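Local coordinates for protein DR2417 (Deinococcus radiodurans, PDB 4XWW) that probably degrades and matures RNA as a metal-dependent ribonuclease J with 5'-3' exonuclease activity, working as a homodimer, at residues 415-418 / 422-425; 206-211 / 385-390; 95-100 / 117-122; 34-37 / 42-45. All blocks are in the same frame, centred on the assembly; numbering follows the deposited sequence.

Contact 1. Residues 415-418 / 422-425; sequences LAQT and PPKR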
loop_
_atom_site.group_PDB
_atom_site.type_symbol
_atom_site.label_atom_id
_atom_site.label_comp_id
_atom_site.label_asym_id
_atom_site.label_seq_id
_atom_site.Cartn_x
_atom_site.Cartn_y
_atom_site.Cartn_z
ATOM N N LEU A 415 21.128 -15.612 7.572
ATOM C CA LEU A 415 21.466 -16.594 6.542
ATOM C C LEU A 415 22.966 -16.931 6.595
ATOM O O LEU A 415 23.369 -18.091 6.523
ATOM C CB LEU A 415 21.098 -16.068 5.153
ATOM C CG LEU A 415 21.445 -16.987 3.984
ATOM C CD1 LEU A 415 20.671 -18.294 4.070
ATOM C CD2 LEU A 415 21.149 -16.281 2.658
ATOM N N ALA A 416 23.792 -15.905 6.746
ATOM C CA ALA A 416 25.232 -16.103 6.776
ATOM C C ALA A 416 25.636 -17.012 7.942
ATOM O O ALA A 416 26.536 -17.833 7.816
ATOM C CB ALA A 416 25.951 -14.755 6.860
ATOM N N GLN A 417 24.929 -16.890 9.059
ATOM C CA GLN A 417 25.247 -17.671 10.256
ATOM C C GLN A 417 24.969 -19.166 10.108
ATOM O O GLN A 417 25.480 -19.962 10.897
ATOM C CB GLN A 417 24.477 -17.119 11.459
ATOM C CG GLN A 417 25.008 -15.797 11.974
ATOM C CD GLN A 417 26.481 -15.877 12.307
ATOM O OE1 GLN A 417 26.928 -16.806 12.978
ATOM N NE2 GLN A 417 27.249 -14.913 11.825
ATOM N N THR A 418 24.179 -19.543 9.105
ATOM C CA THR A 418 23.766 -20.944 8.920
ATOM C C THR A 418 24.750 -21.714 8.038
ATOM O O THR A 418 24.668 -22.941 7.944
ATOM C CB THR A 418 22.343 -21.074 8.284
ATOM O OG1 THR A 418 22.377 -20.664 6.913
ATOM C CG2 THR A 418 21.271 -20.270 9.064
ATOM N N PRO A 422 30.783 -18.950 8.573
ATOM C CA PRO A 422 30.195 -17.624 8.788
ATOM C C PRO A 422 31.281 -16.574 8.927
ATOM O O PRO A 422 32.400 -16.910 9.325
ATOM C CB PRO A 422 29.426 -17.784 10.108
ATOM C CG PRO A 422 29.275 -19.258 10.291
ATOM C CD PRO A 422 30.480 -19.870 9.679
ATOM N N PRO A 423 30.966 -15.317 8.599
ATOM C CA PRO A 423 31.946 -14.245 8.798
ATOM C C PRO A 423 32.310 -14.117 10.260
ATOM O O PRO A 423 31.489 -14.438 11.121
ATOM C CB PRO A 423 31.213 -12.987 8.325
ATOM C CG PRO A 423 30.052 -13.477 7.529
ATOM C CD PRO A 423 29.681 -14.811 8.098
ATOM N N LYS A 424 33.525 -13.661 10.532
ATOM C CA LYS A 424 33.942 -13.398 11.901
ATOM C C LYS A 424 32.979 -12.441 12.592
ATOM O O LYS A 424 32.591 -12.657 13.747
ATOM C CB LYS A 424 35.348 -12.821 11.925
ATOM C CG LYS A 424 35.794 -12.452 13.328
ATOM C CD LYS A 424 37.288 -12.322 13.414
ATOM C CE LYS A 424 37.703 -12.117 14.865
ATOM N NZ LYS A 424 39.160 -11.891 15.019
ATOM N N ARG A 425 32.597 -11.380 11.884
ATOM C CA ARG A 425 31.624 -10.433 12.410
ATOM C C ARG A 425 30.789 -9.829 11.283
ATOM O O ARG A 425 31.287 -9.574 10.182
ATOM C CB ARG A 425 32.310 -9.317 13.215
ATOM C CG ARG A 425 31.314 -8.404 13.941
ATOM C CD ARG A 425 31.939 -7.625 15.102
ATOM N NE ARG A 425 33.271 -7.125 14.783
ATOM C CZ ARG A 425 34.396 -7.615 15.296
ATOM N NH1 ARG A 425 34.353 -8.617 16.164
ATOM N NH2 ARG A 425 35.568 -7.100 14.945
#
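Apolar packing between Ala416 and Pro423 forms the buried part of this contact: the methyl CB of Ala416 lies 3.9 Å from CD of the Pro423 ring. A second group of contacts sets the Pro422 ring against the carbonyls at the end of the helix. Its CB is 3.7 Å from Ala416 O and its CG 3.9 Å from Gln417 O, so ring C-H groups meet these two oxygens. The third group involves the Gln417 amide. Its chain starts away from Pro422 but bends at the CB-CG bond (chi2 -55°), which brings the amide over with Pro422 CB obliquely above it, beyond its O and N end, 3.9 Å from OE1 and 4.0 Å from NE2. In the fold, this is where helix 406-417 turns over into edge strand 425-426 of the metallo-beta-lactamase domain; Ala416 and Pro423 both rest on Phe399 of strand 398-402, to which Arg425 is hydrogen-bonded through its backbone. The hydrogen bonds here are local to the helix end. Leu415 O accepts both Thr418 N, at 3.1 Å, and Thr418 OG1, at 2.8 Å, the hydroxyl meeting a lone pair in the carbonyl plane at a C=O...O angle of 138°.

Contact 2. Residues 206-211 / 385-390; sequences LISDST and EELATI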
loop_
_atom_site.group_PDB
_atom_site.type_symbol
_atom_site.label_atom_id
_atom_site.label_comp_id
_atom_site.label_asym_id
_atom_site.label_seq_id
_atom_site.Cartn_x
_atom_site.Cartn_y
_atom_site.Cartn_z
ATOM N N LEU A 206 32.851 -8.404 2.652
ATOM C CA LEU A 206 31.828 -8.581 1.628
ATOM C C LEU A 206 30.660 -7.603 1.848
ATOM O O LEU A 206 30.151 -7.456 2.974
ATOM C CB LEU A 206 31.305 -10.017 1.633
ATOM C CG LEU A 206 30.056 -10.260 0.767
ATOM C CD1 LEU A 206 30.421 -10.182 -0.733
ATOM C CD2 LEU A 206 29.433 -11.614 1.096
ATOM N N ILE A 207 30.268 -6.919 0.777
ATOM C CA ILE A 207 29.050 -6.105 0.772
ATOM C C ILE A 207 28.081 -6.739 -0.224
ATOM O O ILE A 207 28.390 -6.852 -1.420
ATOM C CB ILE A 207 29.370 -4.627 0.395
ATOM C CG1 ILE A 207 30.456 -4.041 1.309
ATOM C CG2 ILE A 207 28.099 -3.755 0.433
ATOM C CD1 ILE A 207 30.874 -2.646 0.882
ATOM N N SER A 208 26.881 -7.128 0.236
ATOM C CA SER A 208 26.006 -7.916 -0.631
ATOM C C SER A 208 24.551 -7.476 -0.565
ATOM O O SER A 208 24.053 -6.988 0.457
ATOM C CB SER A 208 26.139 -9.405 -0.290
ATOM O OG SER A 208 25.427 -10.230 -1.198
ATOM N N ASP A 209 23.893 -7.677 -1.698
ATOM C CA ASP A 209 22.528 -7.243 -1.963
ATOM C C ASP A 209 21.511 -8.027 -1.134
ATOM O O ASP A 209 21.358 -9.225 -1.325
ATOM C CB ASP A 209 22.290 -7.420 -3.469
ATOM C CG ASP A 209 20.886 -7.037 -3.924
ATOM O OD1 ASP A 209 20.053 -6.545 -3.121
ATOM O OD2 ASP A 209 20.644 -7.203 -5.140
ATOM N N SER A 210 20.806 -7.354 -0.225
ATOM C CA SER A 210 19.908 -8.059 0.693
ATOM C C SER A 210 18.442 -8.035 0.282
ATOM O O SER A 210 17.595 -8.517 1.029
ATOM C CB SER A 210 20.004 -7.469 2.108
ATOM O OG SER A 210 21.359 -7.353 2.525
ATOM N N THR A 211 18.150 -7.472 -0.884
ATOM C CA THR A 211 16.765 -7.224 -1.298
ATOM C C THR A 211 15.823 -8.401 -1.050
ATOM O O THR A 211 14.735 -8.247 -0.455
ATOM C CB THR A 211 16.711 -6.874 -2.797
ATOM O OG1 THR A 211 17.527 -5.726 -3.035
ATOM C CG2 THR A 211 15.285 -6.559 -3.208
ATOM N N GLU A 385 19.310 -18.868 -1.756
ATOM C CA GLU A 385 20.298 -19.817 -2.285
ATOM C C GLU A 385 21.431 -19.073 -2.988
ATOM O O GLU A 385 22.618 -19.424 -2.839
ATOM C CB GLU A 385 19.638 -20.815 -3.245
ATOM C CG GLU A 385 18.954 -21.956 -2.533
ATOM C CD GLU A 385 18.310 -22.931 -3.495
ATOM O OE1 GLU A 385 18.698 -22.939 -4.690
ATOM O OE2 GLU A 385 17.411 -23.677 -3.055
ATOM N N GLU A 386 21.066 -18.031 -3.731
ATOM C CA GLU A 386 22.063 -17.268 -4.464
ATOM C C GLU A 386 22.917 -16.437 -3.520
ATOM O O GLU A 386 24.139 -16.379 -3.673
ATOM C CB GLU A 386 21.392 -16.392 -5.507
ATOM C CG GLU A 386 20.617 -17.196 -6.534
ATOM C CD GLU A 386 19.419 -16.427 -7.038
ATOM O OE1 GLU A 386 18.349 -16.527 -6.392
ATOM O OE2 GLU A 386 19.561 -15.696 -8.047
ATOM N N LEU A 387 22.290 -15.830 -2.523
ATOM C CA LEU A 387 23.056 -15.093 -1.513
ATOM C C LEU A 387 24.038 -16.023 -0.789
ATOM O O LEU A 387 25.185 -15.644 -0.521
ATOM C CB LEU A 387 22.104 -14.411 -0.503
ATOM C CG LEU A 387 21.121 -13.408 -1.116
ATOM C CD1 LEU A 387 20.173 -12.841 -0.041
ATOM C CD2 LEU A 387 21.924 -12.307 -1.829
ATOM N N ALA A 388 23.586 -17.234 -0.460
ATOM C CA ALA A 388 24.463 -18.225 0.182
ATOM C C ALA A 388 25.647 -18.611 -0.711
ATOM O O ALA A 388 26.777 -18.794 -0.242
ATOM C CB ALA A 388 23.672 -19.457 0.552
ATOM N N THR A 389 25.389 -18.731 -2.004
ATOM C CA THR A 389 26.437 -19.078 -2.944
ATOM C C THR A 389 27.567 -18.043 -2.883
ATOM O O THR A 389 28.752 -18.389 -2.797
ATOM C CB THR A 389 25.889 -19.181 -4.374
ATOM O OG1 THR A 389 25.141 -20.395 -4.501
ATOM C CG2 THR A 389 27.033 -19.203 -5.398
ATOM N N ILE A 390 27.196 -16.767 -2.874
ATOM C CA ILE A 390 28.192 -15.709 -2.783
ATOM C C ILE A 390 28.954 -15.733 -1.453
ATOM O O ILE A 390 30.193 -15.625 -1.424
ATOM C CB ILE A 390 27.552 -14.337 -2.980
ATOM C CG1 ILE A 390 26.868 -14.279 -4.360
ATOM C CG2 ILE A 390 28.624 -13.219 -2.778
ATOM C CD1 ILE A 390 27.802 -14.641 -5.521
HETATM O O HOH W 1 25.449 -12.658 -0.082
#
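Leu387 drives its methyl CD2 to within 3.2 Å of the backbone O of Asp209, a short approach for a carbon to a carbonyl oxygen. A chi2 of 177° carries CD1 outward, 4.0 Å from the same Asp209 O, and leaves CD2 as the branch turned onto that oxygen. Lower down, Ser208 OG also faces CD2 of Leu387, at 4.1 Å, but its polar link to the helix is indirect. A water lies 2.7 Å from Ser208 OG and donates to Leu387 O at 3.0 Å, linking the Ser208 hydroxyl to the helix backbone. At the far end CD1 of Leu206 meets CG2 of Ile390, the side chains crossing at about a right angle. Segments 206-209 and 385-390 run nearly antiparallel, their directions 167° apart and their axes 9.7 Å apart at closest approach. Strand 205-209 and helix 384-394 represent the helix-on-sheet layer of the metallo-beta-lactamase fold, with helix 406-417 alongside: Leu387 also touches His412 and Leu415. The strand ends at Asp209, the predicted proton donor. Its OD1 accepts Thr211 N at an N-H...O angle of 165°, from above the carboxylate plane, making an Asx turn, while Thr211 OG1 takes the syn lone pair of OD1 at 2.7 Å. These two bonds fix the carboxylate's rotation, and OD2 is held by ND1 of His381, the predicted proton acceptor, and by Phe176 N.

Contact 3. Residues 95-100 / 117-122; sequences YIFARL and EKLSEF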
loop_
_atom_site.group_PDB
_atom_site.type_symbol
_atom_site.label_atom_id
_atom_site.label_comp_id
_atom_site.label_asym_id
_atom_site.label_seq_id
_atom_site.Cartn_x
_atom_site.Cartn_y
_atom_site.Cartn_z
ATOM N N TYR A 95 22.004 16.014 -9.383
ATOM C CA TYR A 95 21.992 16.837 -8.178
ATOM C C TYR A 95 23.337 16.827 -7.454
ATOM O O TYR A 95 23.815 17.869 -7.006
ATOM C CB TYR A 95 20.874 16.363 -7.249
ATOM C CG TYR A 95 19.543 16.295 -7.964
ATOM C CD1 TYR A 95 19.149 15.139 -8.632
ATOM C CD2 TYR A 95 18.698 17.402 -8.010
ATOM C CE1 TYR A 95 17.936 15.080 -9.302
ATOM C CE2 TYR A 95 17.487 17.349 -8.679
ATOM C CZ TYR A 95 17.112 16.186 -9.322
ATOM O OH TYR A 95 15.909 16.123 -9.987
ATOM N N ILE A 96 23.949 15.653 -7.366
ATOM C CA ILE A 96 25.241 15.492 -6.701
ATOM C C ILE A 96 26.395 16.096 -7.529
ATOM O O ILE A 96 27.182 16.901 -7.004
ATOM C CB ILE A 96 25.514 13.984 -6.398
ATOM C CG1 ILE A 96 24.450 13.420 -5.440
ATOM C CG2 ILE A 96 26.954 13.789 -5.869
ATOM C CD1 ILE A 96 24.368 11.909 -5.399
ATOM N N PHE A 97 26.505 15.733 -8.809
ATOM C CA PHE A 97 27.640 16.203 -9.620
ATOM C C PHE A 97 27.650 17.730 -9.773
ATOM O O PHE A 97 28.712 18.329 -9.893
ATOM C CB PHE A 97 27.650 15.560 -11.018
ATOM C CG PHE A 97 28.075 14.108 -11.039
ATOM C CD1 PHE A 97 28.720 13.529 -9.954
ATOM C CD2 PHE A 97 27.841 13.329 -12.164
ATOM C CE1 PHE A 97 29.112 12.192 -9.983
ATOM C CE2 PHE A 97 28.225 11.986 -12.204
ATOM C CZ PHE A 97 28.869 11.419 -11.111
ATOM N N ALA A 98 26.476 18.365 -9.764
ATOM C CA ALA A 98 26.413 19.821 -9.934
ATOM C C ALA A 98 27.075 20.566 -8.776
ATOM O O ALA A 98 27.509 21.711 -8.934
ATOM C CB ALA A 98 24.969 20.281 -10.093
ATOM N N ARG A 99 27.174 19.911 -7.624
ATOM C CA ARG A 99 27.688 20.569 -6.428
ATOM C C ARG A 99 29.133 20.182 -6.082
ATOM O O ARG A 99 29.688 20.672 -5.100
ATOM C CB ARG A 99 26.769 20.263 -5.243
ATOM C CG ARG A 99 25.320 20.677 -5.474
ATOM C CD ARG A 99 24.575 20.814 -4.156
ATOM N NE ARG A 99 25.210 21.811 -3.297
ATOM C CZ ARG A 99 24.909 22.007 -2.017
ATOM N NH1 ARG A 99 23.976 21.268 -1.431
ATOM N NH2 ARG A 99 25.549 22.938 -1.322
ATOM N N LEU A 100 29.745 19.321 -6.894
ATOM C CA LEU A 100 31.095 18.821 -6.610
ATOM C C LEU A 100 32.083 19.032 -7.766
ATOM O O LEU A 100 31.684 19.281 -8.900
ATOM C CB LEU A 100 31.012 17.330 -6.246
ATOM C CG LEU A 100 30.308 16.998 -4.919
ATOM C CD1 LEU A 100 30.068 15.497 -4.800
ATOM C CD2 LEU A 100 31.100 17.509 -3.716
ATOM N N GLU A 117 22.715 10.940 -20.934
ATOM C CA GLU A 117 21.440 11.527 -21.326
ATOM C C GLU A 117 20.815 12.312 -20.173
ATOM O O GLU A 117 20.248 13.392 -20.366
ATOM C CB GLU A 117 20.481 10.440 -21.802
ATOM C CG GLU A 117 19.324 10.969 -22.608
ATOM C CD GLU A 117 18.113 10.071 -22.537
ATOM O OE1 GLU A 117 16.984 10.596 -22.651
ATOM O OE2 GLU A 117 18.291 8.844 -22.362
ATOM N N LYS A 118 20.925 11.753 -18.976
ATOM C CA LYS A 118 20.425 12.380 -17.760
ATOM C C LYS A 118 21.104 13.723 -17.537
ATOM O O LYS A 118 20.441 14.731 -17.296
ATOM C CB LYS A 118 20.657 11.439 -16.572
ATOM C CG LYS A 118 19.889 11.756 -15.300
ATOM C CD LYS A 118 20.056 10.638 -14.261
ATOM C CE LYS A 118 19.094 9.476 -14.510
ATOM N NZ LYS A 118 17.701 9.811 -14.089
ATOM N N LEU A 119 22.432 13.740 -17.640
ATOM C CA LEU A 119 23.189 14.965 -17.454
ATOM C C LEU A 119 22.845 15.984 -18.531
ATOM O O LEU A 119 22.785 17.181 -18.264
ATOM C CB LEU A 119 24.697 14.670 -17.446
ATOM C CG LEU A 119 25.110 13.728 -16.317
ATOM C CD1 LEU A 119 26.588 13.365 -16.412
ATOM C CD2 LEU A 119 24.796 14.341 -14.966
ATOM N N SER A 120 22.606 15.504 -19.746
ATOM C CA SER A 120 22.222 16.377 -20.845
ATOM C C SER A 120 20.921 17.125 -20.546
ATOM O O SER A 120 20.849 18.342 -20.731
ATOM C CB SER A 120 22.080 15.573 -22.137
ATOM O OG SER A 120 21.698 16.411 -23.209
ATOM N N GLU A 121 19.906 16.396 -20.082
ATOM C CA GLU A 121 18.616 16.988 -19.709
ATOM C C GLU A 121 18.797 18.117 -18.706
ATOM O O GLU A 121 18.037 19.089 -18.701
ATOM C CB GLU A 121 17.675 15.937 -19.106
ATOM C CG GLU A 121 17.391 14.730 -19.983
ATOM C CD GLU A 121 16.229 14.941 -20.935
ATOM O OE1 GLU A 121 15.482 15.927 -20.764
ATOM O OE2 GLU A 121 16.063 14.114 -21.856
ATOM N N PHE A 122 19.807 17.977 -17.855
ATOM C CA PHE A 122 20.056 18.944 -16.799
ATOM C C PHE A 122 21.013 20.041 -17.209
ATOM O O PHE A 122 21.214 20.989 -16.460
ATOM C CB PHE A 122 20.585 18.244 -15.551
ATOM C CG PHE A 122 19.507 17.837 -14.601
ATOM C CD1 PHE A 122 18.597 16.858 -14.955
ATOM C CD2 PHE A 122 19.393 18.440 -13.361
ATOM C CE1 PHE A 122 17.588 16.479 -14.088
ATOM C CE2 PHE A 122 18.396 18.068 -12.488
ATOM C CZ PHE A 122 17.489 17.083 -12.851
#
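Phe122 points its ring edge at the face of Tyr95, and this T-shaped pair is the close part of the contact. The centroids are 5.2 Å apart and the planes stand at 74°. The approach is displaced toward the phenol end: Phe122 CZ lies 3.4 Å from Tyr95 OH and 3.7 Å from Tyr95 CZ, while CE2 comes 3.9 Å from Tyr95 CZ. Phe122 sits about 30° off a staggered first torsion (chi1 -91°) at the last turn of its helix, where its backbone N makes only weak bonds to Lys118 O and Leu119 O. Yet this close pair occupies the solvent side, as Phe122 is exposed. The buried side is looser: CD2 of Leu119 comes to the edge of the Phe97 ring, near its plane, at 4.3 Å from Phe97 CD2. Phe97 takes a further edge-to-face partner in Trp80 of strand 77-82, and Leu119 packs on Val127. The two CA pairs, Tyr95 with Phe122 and Phe97 with Leu119, are equally separated at 9.1 Å. Such helix pairing fits two successive beta-alpha-beta crossovers of the metallo-beta-lactamase fold, in which helices 93-97 and 109-122 connect the neighbouring parallel strands 77-82, 104-107 and 128-131.

Contact 4. Residues 34-37 / 42-45; sequences ITVF and EIVV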
loop_
_atom_site.group_PDB
_atom_site.type_symbol
_atom_site.label_atom_id
_atom_site.label_comp_id
_atom_site.label_asym_id
_atom_site.label_seq_id
_atom_site.Cartn_x
_atom_site.Cartn_y
_atom_site.Cartn_z
ATOM N N ILE A 34 24.448 5.129 -2.294
ATOM C CA ILE A 34 25.686 5.871 -2.435
ATOM C C ILE A 34 26.602 5.507 -1.265
ATOM O O ILE A 34 26.233 5.633 -0.088
ATOM C CB ILE A 34 25.468 7.408 -2.516
ATOM C CG1 ILE A 34 26.826 8.128 -2.478
ATOM C CG2 ILE A 34 24.519 7.908 -1.403
ATOM C CD1 ILE A 34 26.777 9.598 -2.896
ATOM N N THR A 35 27.796 5.035 -1.609
ATOM C CA THR A 35 28.742 4.543 -0.619
ATOM C C THR A 35 30.101 5.204 -0.815
ATOM O O THR A 35 30.645 5.255 -1.932
ATOM C CB THR A 35 28.890 3.017 -0.704
ATOM O OG1 THR A 35 27.591 2.419 -0.644
ATOM C CG2 THR A 35 29.742 2.490 0.444
ATOM N N VAL A 36 30.634 5.703 0.293
ATOM C CA VAL A 36 31.918 6.375 0.320
ATOM C C VAL A 36 32.950 5.433 0.915
ATOM O O VAL A 36 32.699 4.787 1.932
ATOM C CB VAL A 36 31.832 7.687 1.140
ATOM C CG1 VAL A 36 33.194 8.277 1.375
ATOM C CG2 VAL A 36 30.921 8.680 0.430
ATOM N N PHE A 37 34.101 5.342 0.249
ATOM C CA PHE A 37 35.282 4.676 0.790
ATOM C C PHE A 37 36.366 5.703 1.047
ATOM O O PHE A 37 36.704 6.485 0.161
ATOM C CB PHE A 37 35.794 3.596 -0.167
ATOM C CG PHE A 37 34.834 2.454 -0.341
ATOM C CD1 PHE A 37 34.848 1.384 0.539
ATOM C CD2 PHE A 37 33.904 2.458 -1.373
ATOM C CE1 PHE A 37 33.944 0.331 0.392
ATOM C CE2 PHE A 37 33.010 1.406 -1.527
ATOM C CZ PHE A 37 33.038 0.343 -0.645
ATOM N N GLU A 42 42.161 10.199 0.706
ATOM C CA GLU A 42 41.594 9.828 -0.582
ATOM C C GLU A 42 40.207 9.237 -0.407
ATOM O O GLU A 42 39.959 8.444 0.502
ATOM C CB GLU A 42 42.504 8.837 -1.320
ATOM C CG GLU A 42 43.874 9.420 -1.682
ATOM C CD GLU A 42 44.748 8.432 -2.448
ATOM O OE1 GLU A 42 44.410 7.229 -2.483
ATOM O OE2 GLU A 42 45.782 8.861 -3.012
ATOM N N ILE A 43 39.308 9.622 -1.303
ATOM C CA ILE A 43 37.964 9.080 -1.301
ATOM C C ILE A 43 37.571 8.548 -2.670
ATOM O O ILE A 43 37.817 9.187 -3.682
ATOM C CB ILE A 43 36.938 10.146 -0.849
ATOM C CG1 ILE A 43 37.037 10.337 0.668
ATOM C CG2 ILE A 43 35.526 9.750 -1.272
ATOM C CD1 ILE A 43 36.273 11.555 1.202
ATOM N N VAL A 44 36.953 7.372 -2.684
ATOM C CA VAL A 44 36.263 6.868 -3.863
ATOM C C VAL A 44 34.785 6.769 -3.513
ATOM O O VAL A 44 34.443 6.301 -2.427
ATOM C CB VAL A 44 36.802 5.497 -4.294
ATOM C CG1 VAL A 44 36.103 5.021 -5.568
ATOM C CG2 VAL A 44 38.317 5.570 -4.505
ATOM N N VAL A 45 33.914 7.216 -4.411
ATOM C CA VAL A 45 32.461 7.122 -4.168
ATOM C C VAL A 45 31.845 6.105 -5.122
ATOM O O VAL A 45 32.272 5.986 -6.270
ATOM C CB VAL A 45 31.760 8.490 -4.346
ATOM C CG1 VAL A 45 30.292 8.432 -3.826
ATOM C CG2 VAL A 45 32.519 9.588 -3.614
#
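Val45 and Val36 face each other as a non-hydrogen-bonded pair in the antiparallel beta hairpin of strands 34-39 and 42-46, part of the larger mixed sheet of the metallo-beta-lactamase domain. The Val45 side chain can be traced outward. Its CB stands 4.2 Å from Thr35 O. From there CG1, set opposite the backbone N (chi1 -169°), leans across to the other strand: it lies 3.7 Å from Thr35 O, 3.7 Å from Ile34 CG1 and 4.3 Å from Val36 CG2, so one methyl touches two side chains of the partner strand. The other branch, CG2, lies beside the backbone N, and the residue as a whole also packs on Trp80. Farther along the same face, Val36 CG1 meets Ile43 CG2 at 3.8 Å, the two chains crossing obliquely. Tyr69 and Leu70 of helix 68-72 cover this face. Phe37 and Val44 point to the opposite face, where both touch Phe144 of strand 144-150 in the second sheet, as expected where the two sheets of this fold stack. These two residues form the hydrogen-bonded pair: Phe37 N donates to Val44 O at 2.9 Å with an N-H...O angle of 171°, the donor also lying nearly in line with the C=O bond, and Val44 N returns a bond to Phe37 O at 3.0 Å, N-H...O 154°. Phe37 O receives more than that N-H, since the CA-H of Ile43 also turns to it, with Ile43 CA 3.2 Å from Phe37 O.

In the fold
Along the chain the contacts come in the order 4, 3, 2, 1, each closing before the next opens. In space they follow a different path, 3-4-2-1, joined by packing at every step. Ile96 touches Ile34, with contacts 3 and 4 centred 18 Å apart; Ile207 reaches Phe37 across the two stacked sheets, with contacts 4 and 2 at 22 Å; Leu415 packs on Leu387, with contacts 2 and 1 at 12 Å. The path's ends, contacts 1 and 3, have centres 40 Å apart. Contacts 3 and 4 belong to the eight-stranded sheet and its helices, contacts 1 and 2 to the seven-stranded one. Residues late in the sequence thus complete the metallo-beta-lactamase core, contact 2 at the predicted catalytic Asp209.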